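Local atomic coordinates of putative prephenate dehydratase (Streptococcus mutans, PDB entry 4LUB), a protein that probably catalyses the decarboxylating dehydration of prephenate to 3-phenylpyruvate, a step on the way to L-phenylalanine. Residues 3-8 with 48-53; 74-79 with 176-181; 192-197 with 268-273. All blocks are in the same frame, centred on the assembly; numbering follows the deposited sequence.

Contact 1: residues 3-8 with 48-53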
ATOM      1  N   MET B   3      19.031 -14.844  23.816  1.00 94.04           N
ATOM      2  CA  MET B   3      20.461 -14.600  24.002  1.00 86.62           C
ATOM      3  C   MET B   3      21.026 -13.659  22.939  1.00 72.64           C
ATOM      4  O   MET B   3      21.501 -12.575  23.255  1.00 71.85           O
ATOM      5  CB  MET B   3      21.233 -15.916  23.986  1.00 93.73           C
ATOM      6  CG  MET B   3      21.941 -16.241  25.283  1.00 98.32           C
ATOM      7  SD  MET B   3      22.886 -17.746  25.090  1.00127.32           S
ATOM      8  CE  MET B   3      23.107 -18.226  26.794  1.00 97.91           C
ATOM      9  N   LYS B   4      21.000 -14.104  21.684  1.00 59.95           N
ATOM     10  CA  LYS B   4      21.489 -13.324  20.540  1.00 51.95           C
ATOM     11  C   LYS B   4      20.373 -12.676  19.727  1.00 45.07           C
ATOM     12  O   LYS B   4      19.331 -13.282  19.499  1.00 42.19           O
ATOM     13  CB  LYS B   4      22.343 -14.200  19.622  1.00 51.23           C
ATOM     14  CG  LYS B   4      23.519 -14.838  20.352  1.00 52.82           C
ATOM     15  CD  LYS B   4      24.429 -15.645  19.426  1.00 53.89           C
ATOM     16  CE  LYS B   4      25.855 -15.736  19.978  1.00 56.32           C
ATOM     17  NZ  LYS B   4      26.767 -16.374  18.983  1.00 56.65           N
ATOM     18  N   ILE B   5      20.592 -11.436  19.315  1.00 45.83           N
ATOM     19  CA  ILE B   5      19.600 -10.691  18.564  1.00 42.07           C
ATOM     20  C   ILE B   5      20.138 -10.088  17.275  1.00 39.21           C
ATOM     21  O   ILE B   5      21.162  -9.410  17.275  1.00 42.72           O
ATOM     22  CB  ILE B   5      19.010  -9.568  19.420  1.00 43.97           C
ATOM     23  CG1 ILE B   5      17.892 -10.115  20.301  1.00 42.48           C
ATOM     24  CG2 ILE B   5      18.332  -8.545  18.553  1.00 44.72           C
ATOM     25  CD1 ILE B   5      18.322 -10.605  21.630  1.00 41.91           C
ATOM     26  N   ALA B   6      19.443 -10.366  16.175  1.00 35.54           N
ATOM     27  CA  ALA B   6      19.784  -9.793  14.878  1.00 33.18           C
ATOM     28  C   ALA B   6      19.059  -8.473  14.654  1.00 33.32           C
ATOM     29  O   ALA B   6      17.880  -8.336  14.998  1.00 33.40           O
ATOM     30  CB  ALA B   6      19.441 -10.764  13.763  1.00 33.50           C
ATOM     31  N   TYR B   7      19.756  -7.510  14.059  1.00 32.49           N
ATOM     32  CA  TYR B   7      19.151  -6.226  13.729  1.00 35.89           C
ATOM     33  C   TYR B   7      19.688  -5.750  12.390  1.00 35.27           C
ATOM     34  O   TYR B   7      20.694  -6.264  11.901  1.00 35.78           O
ATOM     35  CB  TYR B   7      19.408  -5.179  14.822  1.00 36.61           C
ATOM     36  CG  TYR B   7      20.863  -4.790  15.013  1.00 40.06           C
ATOM     37  CD1 TYR B   7      21.680  -5.492  15.888  1.00 42.19           C
ATOM     38  CD2 TYR B   7      21.416  -3.723  14.317  1.00 41.04           C
ATOM     39  CE1 TYR B   7      23.012  -5.144  16.070  1.00 46.41           C
ATOM     40  CE2 TYR B   7      22.749  -3.364  14.489  1.00 44.67           C
ATOM     41  CZ  TYR B   7      23.541  -4.080  15.367  1.00 45.01           C
ATOM     42  OH  TYR B   7      24.859  -3.735  15.549  1.00 44.55           O
ATOM     43  N   LEU B   8      19.001  -4.787  11.789  1.00 32.86           N
ATOM     44  CA  LEU B   8      19.445  -4.226  10.529  1.00 35.35           C
ATOM     45  C   LEU B   8      20.635  -3.310  10.792  1.00 41.63           C
ATOM     46  O   LEU B   8      20.513  -2.283  11.468  1.00 40.98           O
ATOM     47  CB  LEU B   8      18.298  -3.472   9.843  1.00 35.16           C
ATOM     48  CG  LEU B   8      18.640  -2.686   8.575  1.00 39.71           C
ATOM     49  CD1 LEU B   8      19.094  -3.629   7.478  1.00 43.00           C
ATOM     50  CD2 LEU B   8      17.437  -1.890   8.107  1.00 37.33           C
ATOM     51  N   PHE B  48      15.771 -13.472  18.230  1.00 34.16           N
ATOM     52  CA  PHE B  48      14.775 -12.494  17.819  1.00 31.83           C
ATOM     53  C   PHE B  48      15.424 -11.694  16.710  1.00 31.68           C
ATOM     54  O   PHE B  48      16.649 -11.619  16.647  1.00 33.27           O
ATOM     55  CB  PHE B  48      14.349 -11.552  18.965  1.00 33.53           C
ATOM     56  CG  PHE B  48      13.622 -12.232  20.098  1.00 34.62           C
ATOM     57  CD1 PHE B  48      12.246 -12.417  20.043  1.00 33.97           C
ATOM     58  CD2 PHE B  48      14.308 -12.674  21.219  1.00 37.37           C
ATOM     59  CE1 PHE B  48      11.572 -13.046  21.075  1.00 35.78           C
ATOM     60  CE2 PHE B  48      13.644 -13.303  22.250  1.00 36.04           C
ATOM     61  CZ  PHE B  48      12.276 -13.489  22.180  1.00 37.05           C
ATOM     62  N   ALA B  49      14.626 -11.110  15.830  1.00 31.40           N
ATOM     63  CA  ALA B  49      15.170 -10.201  14.837  1.00 28.93           C
ATOM     64  C   ALA B  49      14.417  -8.881  14.918  1.00 32.44           C
ATOM     65  O   ALA B  49      13.224  -8.863  15.219  1.00 35.21           O
ATOM     66  CB  ALA B  49      15.072 -10.808  13.450  1.00 25.03           C
ATOM     67  N   ILE B  50      15.125  -7.778  14.689  1.00 30.95           N
ATOM     68  CA  ILE B  50      14.521  -6.450  14.725  1.00 29.81           C
ATOM     69  C   ILE B  50      14.679  -5.770  13.373  1.00 29.14           C
ATOM     70  O   ILE B  50      15.788  -5.641  12.850  1.00 28.50           O
ATOM     71  CB  ILE B  50      15.121  -5.564  15.853  1.00 33.28           C
ATOM     72  CG1 ILE B  50      14.611  -6.009  17.217  1.00 35.85           C
ATOM     73  CG2 ILE B  50      14.604  -4.147  15.745  1.00 29.36           C
ATOM     74  CD1 ILE B  50      15.206  -7.260  17.754  1.00 35.33           C
ATOM     75  N   VAL B  51      13.546  -5.374  12.801  1.00 22.79           N
ATOM     76  CA  VAL B  51      13.503  -4.745  11.487  1.00 22.57           C
ATOM     77  C   VAL B  51      12.544  -3.557  11.473  1.00 23.42           C
ATOM     78  O   VAL B  51      11.551  -3.549  12.198  1.00 23.93           O
ATOM     79  CB  VAL B  51      13.066  -5.746  10.381  1.00 25.03           C
ATOM     80  CG1 VAL B  51      14.075  -6.888  10.237  1.00 22.01           C
ATOM     81  CG2 VAL B  51      11.646  -6.269  10.634  1.00 23.05           C
ATOM     82  N   PRO B  52      12.848  -2.536  10.655  1.00 28.64           N
ATOM     83  CA  PRO B  52      11.878  -1.470  10.380  1.00 24.28           C
ATOM     84  C   PRO B  52      10.727  -2.024   9.556  1.00 25.12           C
ATOM     85  O   PRO B  52      10.969  -2.846   8.665  1.00 24.50           O
ATOM     86  CB  PRO B  52      12.684  -0.441   9.588  1.00 24.11           C
ATOM     87  CG  PRO B  52      13.775  -1.231   8.945  1.00 28.34           C
ATOM     88  CD  PRO B  52      14.088  -2.379   9.869  1.00 31.10           C
ATOM     89  N   VAL B  53       9.486  -1.660   9.876  1.00 23.37           N
ATOM     90  CA  VAL B  53       8.378  -2.113   9.044  1.00 22.96           C
ATOM     91  C   VAL B  53       7.585  -0.988   8.376  1.00 21.98           C
ATOM     92  O   VAL B  53       7.052  -1.177   7.290  1.00 22.24           O
ATOM     93  CB  VAL B  53       7.412  -3.029   9.851  1.00 26.48           C
ATOM     94  CG1 VAL B  53       8.207  -4.032  10.673  1.00 23.44           C
ATOM     95  CG2 VAL B  53       6.439  -2.228  10.720  1.00 22.17           C
TER
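Ile5 and Ile50 press against each other on one face of a parallel strand pair, their side chains crossing obliquely until CG2 of Ile5 lies 3.5 Å from CD1 of Ile50, unusually tight. A chi2 of 75° on Ile50 turns CD1 to meet that branch. The other branch of Ile5, CG1, lies at the edge of the Phe48 ring, near its plane, 4.1 Å from Phe48 CB. Phe23 packs on both isoleucines, and Val18 of helix 14-22 on Ile50.

On the reverse face stand Ala6 and Ala49, their CB atoms 4.4 Å apart; small residues suit a place where Val37 of helix 34-42 packs directly on the sheet. Beyond them Leu8 CD2 touches Pro52 CG at 3.8 Å, the side chains crossing at about a right angle. Ala6 joins the backbones twice: its N donates to Phe48 O (3.1 Å), and its O accepts from Ile50 N (2.8 Å).

Strands 27-31, 4-8 and 48-55 lie side by side in that order, connected by helices 14-22 and 34-42, as in the periplasmic-binding-protein fold. The backbone bonds set the register, while the side chains add apolar packing, largely buried, with no polar side-chain bond across the pair.

Contact 2: residues 74-79 with 176-181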
ATOM      1  N   ILE B  74       7.452 -16.832  11.085  1.00 36.83           N
ATOM      2  CA  ILE B  74       7.892 -16.107  12.264  1.00 34.68           C
ATOM      3  C   ILE B  74       6.859 -15.009  12.502  1.00 30.66           C
ATOM      4  O   ILE B  74       6.183 -14.595  11.564  1.00 34.95           O
ATOM      5  CB  ILE B  74       9.311 -15.527  12.059  1.00 34.45           C
ATOM      6  CG1 ILE B  74       9.874 -14.952  13.347  1.00 34.65           C
ATOM      7  CG2 ILE B  74       9.314 -14.458  10.967  1.00 38.47           C
ATOM      8  CD1 ILE B  74      11.228 -14.333  13.142  1.00 36.77           C
ATOM      9  N   GLU B  75       6.724 -14.542  13.737  1.00 26.91           N
ATOM     10  CA  GLU B  75       5.747 -13.494  14.046  1.00 26.73           C
ATOM     11  C   GLU B  75       6.347 -12.249  14.682  1.00 25.80           C
ATOM     12  O   GLU B  75       7.355 -12.325  15.385  1.00 22.95           O
ATOM     13  CB  GLU B  75       4.642 -14.029  14.960  1.00 30.80           C
ATOM     14  CG  GLU B  75       3.814 -15.141  14.356  1.00 37.68           C
ATOM     15  CD  GLU B  75       2.683 -15.589  15.267  1.00 46.17           C
ATOM     16  OE1 GLU B  75       2.458 -14.935  16.310  1.00 46.52           O
ATOM     17  OE2 GLU B  75       2.012 -16.589  14.934  1.00 51.51           O
ATOM     18  N   ALA B  76       5.745 -11.095  14.405  1.00 23.84           N
ATOM     19  CA  ALA B  76       5.968  -9.924  15.247  1.00 25.06           C
ATOM     20  C   ALA B  76       5.479 -10.183  16.682  1.00 22.34           C
ATOM     21  O   ALA B  76       4.334 -10.589  16.897  1.00 21.86           O
ATOM     22  CB  ALA B  76       5.278  -8.713  14.651  1.00 25.67           C
ATOM     23  N   VAL B  77       6.353  -9.981  17.660  1.00 23.41           N
ATOM     24  CA  VAL B  77       5.988 -10.222  19.058  1.00 22.91           C
ATOM     25  C   VAL B  77       6.081  -8.957  19.912  1.00 25.93           C
ATOM     26  O   VAL B  77       5.673  -8.947  21.072  1.00 27.31           O
ATOM     27  CB  VAL B  77       6.855 -11.346  19.678  1.00 26.46           C
ATOM     28  CG1 VAL B  77       6.532 -12.672  19.020  1.00 23.69           C
ATOM     29  CG2 VAL B  77       8.351 -11.024  19.565  1.00 21.43           C
ATOM     30  N   ALA B  78       6.617  -7.891  19.328  1.00 27.24           N
ATOM     31  CA  ALA B  78       6.622  -6.576  19.956  1.00 25.71           C
ATOM     32  C   ALA B  78       6.863  -5.509  18.895  1.00 23.68           C
ATOM     33  O   ALA B  78       7.587  -5.746  17.922  1.00 24.20           O
ATOM     34  CB  ALA B  78       7.688  -6.494  21.045  1.00 24.47           C
ATOM     35  N   GLU B  79       6.268  -4.336  19.090  1.00 23.78           N
ATOM     36  CA  GLU B  79       6.522  -3.188  18.225  1.00 27.30           C
ATOM     37  C   GLU B  79       7.102  -2.002  18.999  1.00 24.42           C
ATOM     38  O   GLU B  79       6.583  -1.638  20.048  1.00 21.29           O
ATOM     39  CB  GLU B  79       5.231  -2.759  17.529  1.00 23.64           C
ATOM     40  CG  GLU B  79       5.406  -1.632  16.526  1.00 21.26           C
ATOM     41  CD  GLU B  79       4.092  -1.247  15.883  1.00 19.75           C
ATOM     42  OE1 GLU B  79       3.494  -2.118  15.228  1.00 19.26           O
ATOM     43  OE2 GLU B  79       3.694  -0.069  15.962  1.00 21.96           O
ATOM     44  N   TRP B 176       9.464  -3.828  14.241  1.00 22.46           N
ATOM     45  CA  TRP B 176       9.001  -5.056  14.852  1.00 24.58           C
ATOM     46  C   TRP B 176      10.118  -5.916  15.420  1.00 27.71           C
ATOM     47  O   TRP B 176      11.181  -6.063  14.816  1.00 27.93           O
ATOM     48  CB  TRP B 176       8.190  -5.867  13.839  1.00 24.69           C
ATOM     49  CG  TRP B 176       6.795  -5.376  13.688  1.00 20.89           C
ATOM     50  CD1 TRP B 176       6.183  -4.390  14.415  1.00 20.18           C
ATOM     51  CD2 TRP B 176       5.832  -5.837  12.739  1.00 18.08           C
ATOM     52  NE1 TRP B 176       4.889  -4.218  13.976  1.00 22.89           N
ATOM     53  CE2 TRP B 176       4.647  -5.103  12.956  1.00 20.12           C
ATOM     54  CE3 TRP B 176       5.852  -6.812  11.733  1.00 21.00           C
ATOM     55  CZ2 TRP B 176       3.500  -5.298  12.195  1.00 21.88           C
ATOM     56  CZ3 TRP B 176       4.712  -7.011  10.981  1.00 21.97           C
ATOM     57  CH2 TRP B 176       3.546  -6.255  11.216  1.00 20.52           C
ATOM     58  N   VAL B 177       9.854  -6.478  16.593  1.00 25.79           N
ATOM     59  CA  VAL B 177      10.657  -7.558  17.117  1.00 23.29           C
ATOM     60  C   VAL B 177      10.013  -8.854  16.657  1.00 23.47           C
ATOM     61  O   VAL B 177       8.859  -9.137  16.972  1.00 24.01           O
ATOM     62  CB  VAL B 177      10.758  -7.521  18.659  1.00 25.54           C
ATOM     63  CG1 VAL B 177      11.617  -8.662  19.160  1.00 25.33           C
ATOM     64  CG2 VAL B 177      11.302  -6.177  19.131  1.00 25.26           C
ATOM     65  N   LEU B 178      10.751  -9.600  15.847  1.00 24.04           N
ATOM     66  CA  LEU B 178      10.294 -10.885  15.341  1.00 25.08           C
ATOM     67  C   LEU B 178      10.859 -12.032  16.152  1.00 31.58           C
ATOM     68  O   LEU B 178      12.045 -12.054  16.468  1.00 32.82           O
ATOM     69  CB  LEU B 178      10.674 -11.059  13.864  1.00 25.28           C
ATOM     70  CG  LEU B 178      10.079 -10.243  12.711  1.00 29.94           C
ATOM     71  CD1 LEU B 178       9.122  -9.152  13.154  1.00 31.36           C
ATOM     72  CD2 LEU B 178      11.134  -9.743  11.720  1.00 28.62           C
ATOM     73  N   GLY B 179      10.007 -13.001  16.456  1.00 33.73           N
ATOM     74  CA  GLY B 179      10.445 -14.194  17.143  1.00 39.74           C
ATOM     75  C   GLY B 179       9.299 -15.129  17.446  1.00 45.74           C
ATOM     76  O   GLY B 179       8.277 -15.135  16.755  1.00 48.24           O
ATOM     77  N   ASP B 180       9.475 -15.928  18.488  1.00 51.53           N
ATOM     78  CA  ASP B 180       8.560 -17.018  18.778  1.00 55.94           C
ATOM     79  C   ASP B 180       7.875 -16.763  20.123  1.00 51.81           C
ATOM     80  O   ASP B 180       6.794 -17.281  20.384  1.00 52.02           O
ATOM     81  CB  ASP B 180       9.314 -18.355  18.776  1.00 66.06           C
ATOM     82  CG  ASP B 180       8.441 -19.533  19.172  1.00 73.13           C
ATOM     83  OD1 ASP B 180       7.209 -19.462  18.981  1.00 74.99           O
ATOM     84  OD2 ASP B 180       8.992 -20.544  19.665  1.00 75.37           O
ATOM     85  N   GLU B 181       8.482 -15.933  20.968  1.00 51.75           N
ATOM     86  CA  GLU B 181       7.839 -15.600  22.235  1.00 52.75           C
ATOM     87  C   GLU B 181       7.766 -14.104  22.512  1.00 45.47           C
ATOM     88  O   GLU B 181       8.561 -13.325  21.995  1.00 44.02           O
ATOM     89  CB  GLU B 181       8.613 -16.270  23.379  1.00 59.87           C
ATOM     90  CG  GLU B 181       9.159 -17.660  23.060  1.00 68.85           C
ATOM     91  CD  GLU B 181       9.932 -18.276  24.213  1.00 74.21           C
ATOM     92  OE1 GLU B 181       9.752 -17.832  25.366  1.00 75.48           O
ATOM     93  OE2 GLU B 181      10.765 -19.170  23.949  1.00 76.89           O
TER
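Glu79 OE1 is gripped by two groups: the indole NE1 of Trp176, which donates to it at 2.8 Å, and Arg174, salt-bridged to the same oxygen. The bond spans an antiparallel strand pair broken by a classic beta bulge, within the part related to periplasmic binding proteins. The Glu79 chain is extended, with CG anti to the backbone N (chi1 -176°), and its CG reaches the indole edge in the ring plane. NE1 approaches OE1 from the anti side of the carboxylate, 27° out of its plane. Arg174 belongs to the Thr-Arg-Phe motif of prephenate dehydratases, so Glu79 and Trp176 probably stand beside the active site.

Ala76 CB lies over one face of the same indole, 3.8 Å from the centroid of the six-membered ring, in a CH-pi contact; a single methyl fits closely against the flat surface.

At the bulge, Val77 and Ala78 both face Val177. Val177 O takes a nearly straight bond from Val77 N at 2.7 Å and only a weak one from Ala78 N. Past it, Gly179 N donates to Glu75 O at 2.9 Å. The extra residue turns Val77 toward the partner strand, where Val77 CG2 lies 3.2 Å from Val177 O and also touches Glu181 O. At the far end, Ile74 and Leu178 cross at about a right angle, and CD1 of Ile74 is pressed to 3.4 Å from CB of Leu178.

Contact 3: residues 192-197 with 268-273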
ATOM      1  N   GLN B 192      -2.262  -2.135  21.744  1.00 30.77           N
ATOM      2  CA  GLN B 192      -2.235  -3.555  21.406  1.00 26.12           C
ATOM      3  C   GLN B 192      -2.799  -3.803  20.012  1.00 26.14           C
ATOM      4  O   GLN B 192      -3.901  -3.348  19.689  1.00 21.55           O
ATOM      5  CB  GLN B 192      -3.011  -4.365  22.444  1.00 28.58           C
ATOM      6  CG  GLN B 192      -2.514  -4.137  23.861  1.00 33.32           C
ATOM      7  CD  GLN B 192      -1.485  -5.162  24.290  1.00 36.77           C
ATOM      8  OE1 GLN B 192      -1.247  -6.150  23.596  1.00 38.10           O
ATOM      9  NE2 GLN B 192      -0.847  -4.918  25.432  1.00 39.04           N
ATOM     10  N   LYS B 193      -2.053  -4.536  19.188  1.00 24.03           N
ATOM     11  CA  LYS B 193      -2.478  -4.733  17.810  1.00 23.78           C
ATOM     12  C   LYS B 193      -2.297  -6.163  17.333  1.00 21.97           C
ATOM     13  O   LYS B 193      -1.568  -6.937  17.933  1.00 21.94           O
ATOM     14  CB  LYS B 193      -1.708  -3.788  16.873  1.00 25.40           C
ATOM     15  CG  LYS B 193      -2.228  -2.350  16.878  1.00 28.50           C
ATOM     16  CD  LYS B 193      -1.385  -1.443  15.990  1.00 27.00           C
ATOM     17  CE  LYS B 193      -1.895  -0.006  16.019  1.00 25.51           C
ATOM     18  NZ  LYS B 193      -1.106   0.908  15.137  1.00 24.51           N
ATOM     19  N   ILE B 194      -2.962  -6.488  16.231  1.00 24.26           N
ATOM     20  CA  ILE B 194      -2.749  -7.744  15.537  1.00 27.35           C
ATOM     21  C   ILE B 194      -2.617  -7.383  14.068  1.00 25.87           C
ATOM     22  O   ILE B 194      -3.373  -6.558  13.554  1.00 25.58           O
ATOM     23  CB  ILE B 194      -3.904  -8.770  15.766  1.00 19.14           C
ATOM     24  CG1 ILE B 194      -3.716  -9.995  14.879  1.00 19.80           C
ATOM     25  CG2 ILE B 194      -5.279  -8.145  15.494  1.00 19.95           C
ATOM     26  CD1 ILE B 194      -4.566 -11.189  15.299  1.00 23.47           C
ATOM     27  N   SER B 195      -1.633  -7.974  13.402  1.00 22.92           N
ATOM     28  CA  SER B 195      -1.441  -7.745  11.974  1.00 19.74           C
ATOM     29  C   SER B 195      -1.701  -9.019  11.198  1.00 20.35           C
ATOM     30  O   SER B 195      -1.233 -10.096  11.570  1.00 23.90           O
ATOM     31  CB  SER B 195      -0.031  -7.231  11.679  1.00 19.05           C
ATOM     32  OG  SER B 195       0.181  -5.970  12.282  1.00 19.96           O
ATOM     33  N   LEU B 196      -2.453  -8.888  10.116  1.00 18.15           N
ATOM     34  CA  LEU B 196      -2.848 -10.035   9.330  1.00 18.55           C
ATOM     35  C   LEU B 196      -2.437  -9.834   7.885  1.00 21.35           C
ATOM     36  O   LEU B 196      -2.410  -8.702   7.389  1.00 21.45           O
ATOM     37  CB  LEU B 196      -4.364 -10.247   9.397  1.00 21.82           C
ATOM     38  CG  LEU B 196      -5.014 -10.623  10.731  1.00 28.58           C
ATOM     39  CD1 LEU B 196      -6.538 -10.481  10.625  1.00 34.39           C
ATOM     40  CD2 LEU B 196      -4.613 -11.991  11.257  1.00 28.37           C
ATOM     41  N   ALA B 197      -2.082 -10.922   7.214  1.00 21.47           N
ATOM     42  CA  ALA B 197      -2.008 -10.893   5.765  1.00 23.57           C
ATOM     43  C   ALA B 197      -3.172 -11.707   5.201  1.00 24.11           C
ATOM     44  O   ALA B 197      -3.263 -12.910   5.445  1.00 26.46           O
ATOM     45  CB  ALA B 197      -0.663 -11.434   5.278  1.00 20.15           C
ATOM     46  N   LEU B 268       0.527 -12.257  11.105  1.00 25.50           N
ATOM     47  CA  LEU B 268       1.896 -11.770  11.064  1.00 25.43           C
ATOM     48  C   LEU B 268       2.401 -11.462  12.467  1.00 29.56           C
ATOM     49  O   LEU B 268       3.602 -11.493  12.713  1.00 29.14           O
ATOM     50  CB  LEU B 268       2.002 -10.517  10.188  1.00 22.38           C
ATOM     51  CG  LEU B 268       1.613 -10.652   8.716  1.00 23.24           C
ATOM     52  CD1 LEU B 268       1.817  -9.325   8.011  1.00 27.61           C
ATOM     53  CD2 LEU B 268       2.433 -11.740   8.045  1.00 22.85           C
ATOM     54  N   GLY B 269       1.482 -11.193  13.392  1.00 30.07           N
ATOM     55  CA  GLY B 269       1.865 -10.878  14.755  1.00 28.87           C
ATOM     56  C   GLY B 269       0.741 -10.431  15.673  1.00 26.58           C
ATOM     57  O   GLY B 269      -0.212  -9.791  15.228  1.00 23.93           O
ATOM     58  N   LYS B 270       0.845 -10.815  16.945  1.00 26.26           N
ATOM     59  CA  LYS B 270       0.094 -10.198  18.041  1.00 28.44           C
ATOM     60  C   LYS B 270       1.073  -9.553  19.011  1.00 28.04           C
ATOM     61  O   LYS B 270       1.929 -10.235  19.566  1.00 27.68           O
ATOM     62  CB  LYS B 270      -0.781 -11.208  18.798  1.00 31.68           C
ATOM     63  CG  LYS B 270      -1.765 -12.000  17.960  1.00 39.85           C
ATOM     64  CD  LYS B 270      -2.592 -12.892  18.872  1.00 48.02           C
ATOM     65  CE  LYS B 270      -3.428 -13.902  18.112  1.00 52.92           C
ATOM     66  NZ  LYS B 270      -4.227 -14.736  19.062  1.00 58.73           N
ATOM     67  N   TYR B 271       0.970  -8.245  19.220  1.00 22.45           N
ATOM     68  CA  TYR B 271       2.060  -7.562  19.910  1.00 25.75           C
ATOM     69  C   TYR B 271       1.591  -6.326  20.654  1.00 27.87           C
ATOM     70  O   TYR B 271       0.569  -5.727  20.309  1.00 27.58           O
ATOM     71  CB  TYR B 271       3.153  -7.169  18.908  1.00 23.37           C
ATOM     72  CG  TYR B 271       2.598  -6.477  17.680  1.00 23.43           C
ATOM     73  CD1 TYR B 271       2.357  -5.106  17.686  1.00 22.33           C
ATOM     74  CD2 TYR B 271       2.291  -7.195  16.523  1.00 22.13           C
ATOM     75  CE1 TYR B 271       1.834  -4.461  16.578  1.00 21.54           C
ATOM     76  CE2 TYR B 271       1.764  -6.556  15.403  1.00 22.52           C
ATOM     77  CZ  TYR B 271       1.542  -5.184  15.442  1.00 20.51           C
ATOM     78  OH  TYR B 271       1.021  -4.533  14.350  1.00 22.82           O
ATOM     79  N   ALA B 272       2.364  -5.931  21.660  1.00 27.14           N
ATOM     80  CA  ALA B 272       2.189  -4.623  22.277  1.00 25.00           C
ATOM     81  C   ALA B 272       2.982  -3.580  21.493  1.00 24.02           C
ATOM     82  O   ALA B 272       3.993  -3.897  20.860  1.00 21.06           O
ATOM     83  CB  ALA B 272       2.632  -4.653  23.739  1.00 26.17           C
ATOM     84  N   VAL B 273       2.487  -2.346  21.507  1.00 27.61           N
ATOM     85  CA  VAL B 273       3.178  -1.217  20.900  1.00 27.98           C
ATOM     86  C   VAL B 273       3.822  -0.327  21.956  1.00 27.73           C
ATOM     87  O   VAL B 273       3.148   0.158  22.859  1.00 26.78           O
ATOM     88  CB  VAL B 273       2.217  -0.362  20.039  1.00 26.98           C
ATOM     89  CG1 VAL B 273       2.974   0.782  19.360  1.00 26.55           C
ATOM     90  CG2 VAL B 273       1.471  -1.244  19.033  1.00 22.83           C
TER
HETATM   91  O   HOH W   1      -1.897  -7.454  21.101  1.00 28.27           O
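Strands 192-197 and 268-273 run antiparallel, 178° between their directions, and Lys193 and Tyr271 bond to each other's backbone both ways, each N donating to the other's O at 3.1 Å. They belong to the ACT-type beta-alpha-beta-beta-alpha-beta fold, where the first strand, 189-199, lies between the last, 264-274, and strand 237-244.

The Tyr271 side chain leans across the pair. Its CG sits between the backbone N and the carbonyl carbon (chi1 48°), and the ring passes beneath Lys193 O, which lies over its centre. CB of Lys193 touches ring atom CE1 of Tyr271 at 3.6 Å. The phenol OH then donates to Ser195 OG at 2.7 Å, with OG in the ring plane at the edge. Asp242 also bonds to that serine oxygen, so a buried hydroxyl is held by two partners, and serine is short enough to sit between them. Gly269, having no side chain, puts no CB against Tyr271 CD2.

A classic bulge follows, Leu268 and Gly269 both facing Ser195: Ser195 O accepts from Leu268 N at 2.8 Å and weakly from Gly269 N. On the reverse face Ile194 and Lys270 lie side by side, pointing the same way, the aliphatic part of the lysine serving as a greasy neighbour: CG of Lys270 is 3.9 Å from CD1 of Ile194.

How the contacts relate
The three contacts follow one another across a single curled mixed sheet. Contacts 1 and 2, centres about 9 Å apart, meet between strands 48-55 and 172-179, where Ala49 O lies 2.7 Å from Leu178 N in a probable hydrogen bond. Contacts 2 and 3 have centres equally about 9 Å apart; Ala76 N to Leu268 O (2.8 Å) and Glu79 N to Ala272 O (2.9 Å) are probable bonds, so the sheet probably runs on from the dehydratase part into the ACT part. Contacts 1 and 3, centres about 17 Å apart, do not touch. Contact 2 adjoins the Thr-Arg-Phe segment through Arg174, where the active site probably lies; residues 86-169 are not modelled, so much of the dehydratase part is absent.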